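Local structure of putative Fe-S biosynthesis protein (Lactobacillus salivarius, 2P2E) at residues 25-37 / 58-70. The protein is of unknown function but probably takes part in iron-sulphur cluster biosynthesis. Sequence-based numbering, arbitrary orientation.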
loop_
_atom_site.group_PDB
_atom_site.type_symbol
_atom_site.label_atom_id
_atom_site.label_comp_id
_atom_site.label_asym_id
_atom_site.label_seq_id
_atom_site.Cartn_x
_atom_site.Cartn_y
_atom_site.Cartn_z
ATOM N N VAL A 25 -8.742 -3.794 -5.175
ATOM C CA VAL A 25 -8.015 -4.300 -4.019
ATOM C C VAL A 25 -6.757 -3.447 -3.819
ATOM O O VAL A 25 -6.107 -3.046 -4.776
ATOM C CB VAL A 25 -7.597 -5.782 -4.232
ATOM C CG1 VAL A 25 -6.693 -6.254 -3.102
ATOM C CG2 VAL A 25 -8.829 -6.656 -4.314
ATOM N N LEU A 26 -6.421 -3.166 -2.566
ATOM C CA LEU A 26 -5.248 -2.363 -2.249
ATOM C C LEU A 26 -4.074 -3.201 -1.784
ATOM O O LEU A 26 -4.236 -4.155 -1.020
ATOM C CB LEU A 26 -5.583 -1.344 -1.166
ATOM C CG LEU A 26 -6.510 -0.217 -1.601
ATOM C CD1 LEU A 26 -6.807 0.680 -0.439
ATOM C CD2 LEU A 26 -5.852 0.566 -2.706
ATOM N N LEU A 27 -2.888 -2.825 -2.242
ATOM C CA LEU A 27 -1.691 -3.534 -1.860
ATOM C C LEU A 27 -0.626 -2.595 -1.323
ATOM O O LEU A 27 -0.387 -1.521 -1.877
ATOM C CB LEU A 27 -1.111 -4.279 -3.053
ATOM C CG LEU A 27 -2.030 -5.171 -3.875
ATOM C CD1 LEU A 27 -1.205 -5.758 -5.007
ATOM C CD2 LEU A 27 -2.637 -6.269 -3.021
ATOM N N LEU A 28 -0.001 -2.996 -0.226
ATOM C CA LEU A 28 1.097 -2.233 0.332
ATOM C C LEU A 28 2.270 -3.041 -0.196
ATOM O O LEU A 28 2.665 -4.048 0.385
ATOM C CB LEU A 28 1.070 -2.261 1.850
ATOM C CG LEU A 28 2.234 -1.527 2.507
ATOM C CD1 LEU A 28 2.356 -0.097 1.982
ATOM C CD2 LEU A 28 2.005 -1.520 3.994
ATOM N N ASP A 29 2.801 -2.604 -1.326
ATOM C CA ASP A 29 3.885 -3.303 -1.979
ATOM C C ASP A 29 5.283 -2.901 -1.556
ATOM O O ASP A 29 5.558 -1.739 -1.278
ATOM C CB ASP A 29 3.736 -3.135 -3.498
ATOM C CG ASP A 29 4.882 -3.747 -4.277
ATOM O OD1 ASP A 29 5.172 -4.943 -4.061
ATOM O OD2 ASP A 29 5.483 -3.037 -5.114
ATOM N N PHE A 30 6.161 -3.893 -1.485
ATOM C CA PHE A 30 7.557 -3.652 -1.178
ATOM C C PHE A 30 8.190 -3.848 -2.554
ATOM O O PHE A 30 8.291 -4.964 -3.061
ATOM C CB PHE A 30 8.096 -4.669 -0.177
ATOM C CG PHE A 30 9.414 -4.279 0.399
ATOM C CD1 PHE A 30 9.544 -3.082 1.101
ATOM C CD2 PHE A 30 10.538 -5.068 0.206
ATOM C CE1 PHE A 30 10.775 -2.667 1.594
ATOM C CE2 PHE A 30 11.777 -4.667 0.694
ATOM C CZ PHE A 30 11.892 -3.461 1.390
ATOM N N ASP A 31 8.578 -2.735 -3.159
ATOM C CA ASP A 31 9.146 -2.708 -4.495
ATOM C C ASP A 31 10.523 -3.326 -4.575
ATOM O O ASP A 31 11.515 -2.619 -4.506
ATOM C CB ASP A 31 9.211 -1.265 -4.973
ATOM C CG ASP A 31 9.344 -1.166 -6.455
ATOM O OD1 ASP A 31 9.518 -2.226 -7.088
ATOM O OD2 ASP A 31 9.272 -0.040 -6.988
ATOM N N ASP A 32 10.590 -4.641 -4.739
ATOM C CA ASP A 32 11.877 -5.323 -4.802
ATOM C C ASP A 32 11.975 -6.262 -5.997
ATOM O O ASP A 32 12.940 -7.014 -6.138
ATOM C CB ASP A 32 12.112 -6.108 -3.510
ATOM C CG ASP A 32 10.943 -7.009 -3.160
ATOM O OD1 ASP A 32 10.094 -7.251 -4.042
ATOM O OD2 ASP A 32 10.879 -7.482 -2.009
ATOM N N GLY A 33 10.970 -6.222 -6.859
ATOM C CA GLY A 33 10.994 -7.077 -8.025
ATOM C C GLY A 33 10.416 -8.452 -7.775
ATOM O O GLY A 33 10.250 -9.230 -8.711
ATOM N N VAL A 34 10.120 -8.768 -6.520
ATOM C CA VAL A 34 9.541 -10.068 -6.209
ATOM C C VAL A 34 8.007 -10.025 -6.371
ATOM O O VAL A 34 7.338 -9.091 -5.910
ATOM C CB VAL A 34 9.902 -10.509 -4.769
ATOM C CG1 VAL A 34 9.399 -11.919 -4.513
ATOM C CG2 VAL A 34 11.401 -10.451 -4.569
ATOM N N GLY A 35 7.461 -11.037 -7.041
ATOM C CA GLY A 35 6.021 -11.101 -7.245
ATOM C C GLY A 35 5.634 -10.903 -8.697
ATOM O O GLY A 35 6.316 -10.180 -9.432
ATOM N N ALA A 36 4.548 -11.549 -9.115
ATOM C CA ALA A 36 4.078 -11.425 -10.495
ATOM C C ALA A 36 3.724 -9.980 -10.817
ATOM O O ALA A 36 3.925 -9.518 -11.941
ATOM C CB ALA A 36 2.859 -12.319 -10.730
ATOM N N LEU A 37 3.213 -9.262 -9.824
ATOM C CA LEU A 37 2.814 -7.879 -10.043
ATOM C C LEU A 37 3.971 -6.946 -10.370
ATOM O O LEU A 37 3.783 -5.915 -11.018
ATOM C CB LEU A 37 2.000 -7.361 -8.851
ATOM C CG LEU A 37 0.590 -7.981 -8.836
ATOM C CD1 LEU A 37 0.634 -9.424 -8.299
ATOM C CD2 LEU A 37 -0.327 -7.129 -7.978
HETATM N N MSE A 58 -6.689 -9.969 -11.172
HETATM C CA MSE A 58 -5.244 -10.118 -11.308
HETATM C C MSE A 58 -4.695 -11.024 -10.209
HETATM O O MSE A 58 -5.258 -11.102 -9.118
HETATM C CB MSE A 58 -4.595 -8.733 -11.269
HETATM C CG MSE A 58 -4.921 -7.897 -12.507
HETATM SE SE MSE A 58 -4.680 -5.966 -12.325
HETATM C CE MSE A 58 -6.498 -5.388 -12.798
ATOM N N ASP A 59 -3.607 -11.723 -10.498
ATOM C CA ASP A 59 -3.029 -12.628 -9.515
ATOM C C ASP A 59 -2.111 -11.953 -8.504
ATOM O O ASP A 59 -0.897 -11.906 -8.678
ATOM C CB ASP A 59 -2.280 -13.753 -10.218
ATOM C CG ASP A 59 -1.634 -14.712 -9.242
ATOM O OD1 ASP A 59 -2.314 -15.127 -8.268
ATOM O OD2 ASP A 59 -0.447 -15.055 -9.454
ATOM N N TYR A 60 -2.715 -11.453 -7.437
ATOM C CA TYR A 60 -2.001 -10.767 -6.383
ATOM C C TYR A 60 -2.045 -11.626 -5.141
ATOM O O TYR A 60 -1.308 -11.406 -4.193
ATOM C CB TYR A 60 -2.694 -9.441 -6.094
ATOM C CG TYR A 60 -4.088 -9.614 -5.538
ATOM C CD1 TYR A 60 -4.300 -9.752 -4.172
ATOM C CD2 TYR A 60 -5.193 -9.680 -6.384
ATOM C CE1 TYR A 60 -5.582 -9.950 -3.651
ATOM C CE2 TYR A 60 -6.482 -9.883 -5.878
ATOM C CZ TYR A 60 -6.671 -10.018 -4.506
ATOM O OH TYR A 60 -7.940 -10.228 -3.983
ATOM N N LYS A 61 -2.938 -12.599 -5.139
ATOM C CA LYS A 61 -3.091 -13.472 -3.985
ATOM C C LYS A 61 -1.842 -14.261 -3.596
ATOM O O LYS A 61 -1.347 -14.139 -2.478
ATOM C CB LYS A 61 -4.244 -14.450 -4.226
ATOM C CG LYS A 61 -5.602 -13.796 -4.360
ATOM C CD LYS A 61 -6.013 -13.071 -3.068
ATOM C CE LYS A 61 -6.117 -14.021 -1.862
ATOM N NZ LYS A 61 -6.491 -13.317 -0.576
ATOM N N LYS A 62 -1.343 -15.079 -4.512
ATOM C CA LYS A 62 -0.180 -15.902 -4.229
ATOM C C LYS A 62 0.957 -15.134 -3.562
ATOM O O LYS A 62 1.555 -15.616 -2.594
ATOM C CB LYS A 62 0.316 -16.563 -5.511
ATOM C CG LYS A 62 1.526 -17.474 -5.325
ATOM C CD LYS A 62 1.726 -18.387 -6.546
ATOM C CE LYS A 62 3.073 -19.119 -6.530
ATOM N NZ LYS A 62 4.225 -18.187 -6.768
ATOM N N ASP A 63 1.233 -13.932 -4.065
ATOM C CA ASP A 63 2.305 -13.105 -3.526
ATOM C C ASP A 63 1.881 -12.248 -2.332
ATOM O O ASP A 63 2.465 -12.340 -1.263
ATOM C CB ASP A 63 2.872 -12.221 -4.640
ATOM C CG ASP A 63 3.377 -13.033 -5.822
ATOM O OD1 ASP A 63 4.204 -13.939 -5.594
ATOM O OD2 ASP A 63 2.949 -12.769 -6.974
ATOM N N TYR A 64 0.879 -11.402 -2.521
ATOM C CA TYR A 64 0.382 -10.553 -1.443
ATOM C C TYR A 64 -0.524 -11.450 -0.633
ATOM O O TYR A 64 -1.741 -11.338 -0.676
ATOM C CB TYR A 64 -0.377 -9.391 -2.053
ATOM C CG TYR A 64 0.539 -8.581 -2.908
ATOM C CD1 TYR A 64 1.309 -7.575 -2.350
ATOM C CD2 TYR A 64 0.747 -8.908 -4.247
ATOM C CE1 TYR A 64 2.271 -6.910 -3.093
ATOM C CE2 TYR A 64 1.714 -8.248 -5.004
ATOM C CZ TYR A 64 2.475 -7.249 -4.409
ATOM O OH TYR A 64 3.453 -6.593 -5.108
ATOM N N ASN A 65 0.119 -12.342 0.108
ATOM C CA ASN A 65 -0.530 -13.369 0.899
ATOM C C ASN A 65 -0.949 -13.026 2.311
ATOM O O ASN A 65 -1.481 -13.877 3.012
ATOM C CB ASN A 65 0.395 -14.572 0.952
ATOM C CG ASN A 65 1.737 -14.227 1.561
ATOM O OD1 ASN A 65 2.240 -13.119 1.386
ATOM N ND2 ASN A 65 2.327 -15.174 2.272
ATOM N N GLU A 66 -0.690 -11.806 2.753
ATOM C CA GLU A 66 -1.098 -11.436 4.096
ATOM C C GLU A 66 -1.927 -10.165 4.099
ATOM O O GLU A 66 -1.896 -9.381 3.148
ATOM C CB GLU A 66 0.113 -11.321 5.016
ATOM C CG GLU A 66 0.529 -12.681 5.567
ATOM C CD GLU A 66 1.710 -12.614 6.524
ATOM O OE1 GLU A 66 1.695 -11.759 7.440
ATOM O OE2 GLU A 66 2.648 -13.431 6.367
ATOM N N VAL A 67 -2.687 -9.968 5.166
ATOM C CA VAL A 67 -3.552 -8.813 5.240
ATOM C C VAL A 67 -3.292 -7.886 6.395
ATOM O O VAL A 67 -2.843 -8.298 7.462
ATOM C CB VAL A 67 -5.023 -9.229 5.343
ATOM C CG1 VAL A 67 -5.912 -7.999 5.185
ATOM C CG2 VAL A 67 -5.353 -10.282 4.296
ATOM N N ILE A 68 -3.600 -6.620 6.153
ATOM C CA ILE A 68 -3.467 -5.566 7.138
ATOM C C ILE A 68 -4.872 -5.008 7.297
ATOM O O ILE A 68 -5.512 -4.669 6.305
ATOM C CB ILE A 68 -2.544 -4.447 6.629
ATOM C CG1 ILE A 68 -1.140 -5.002 6.426
ATOM C CG2 ILE A 68 -2.516 -3.283 7.618
ATOM C CD1 ILE A 68 -0.215 -4.057 5.743
ATOM N N ASP A 69 -5.366 -4.945 8.531
ATOM C CA ASP A 69 -6.699 -4.405 8.783
ATOM C C ASP A 69 -6.591 -2.889 8.817
ATOM O O ASP A 69 -5.604 -2.354 9.294
ATOM C CB ASP A 69 -7.244 -4.874 10.130
ATOM C CG ASP A 69 -7.359 -6.378 10.228
ATOM O OD1 ASP A 69 -8.055 -6.981 9.380
ATOM O OD2 ASP A 69 -6.751 -6.951 11.162
ATOM N N SER A 70 -7.608 -2.204 8.317
ATOM C CA SER A 70 -7.605 -0.754 8.312
ATOM C C SER A 70 -9.022 -0.223 8.270
ATOM O O SER A 70 -9.954 -0.940 7.908
ATOM C CB SER A 70 -6.845 -0.213 7.101
ATOM O OG SER A 70 -7.739 0.150 6.063
#
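Tyr64 reaches from the 58-65 loop into the angle between strand 24-30 and the loop that follows it, with Leu27, Asp29 and Leu37 around it. CB and CG lie against Leu27 CD2. Tyr64 CG stands anti to its carbonyl carbon (chi1 -62°), which carries the ring over to Leu27, whose CD1 sits over the centre of one face, 3.7 Å from the centroid, a CH-pi contact. On the rim, Tyr64 CE2 meets Leu37 CD1 at 3.7 Å and CE1 passes Asp29 CB. At the tip, Tyr64 OH donates to Asp29 OD1 (2.6 Å) from above the carboxylate plane, while OD2 of that buried acid is salt-bridged to Arg50 on strand 49-55. The 58-65 loop packs against strand 24-30 of the mixed beta-sheet, in which strand 75-77 lies between strands 24-30 and 66-70. A phenylalanine in place of Tyr64 would probably keep the ring packing but leave Asp29 OD1 without this donor inside the protein. Alongside, Tyr60 turns one ring face to Val25 CG1, 4.2 Å from the centroid, and its CB touches Leu37 CD2. Nearer the surface, Ala36 N donates to Asp63 OD2 at 2.9 Å, with an N-H...O angle of 163°, tying the two loops together beside Gly35.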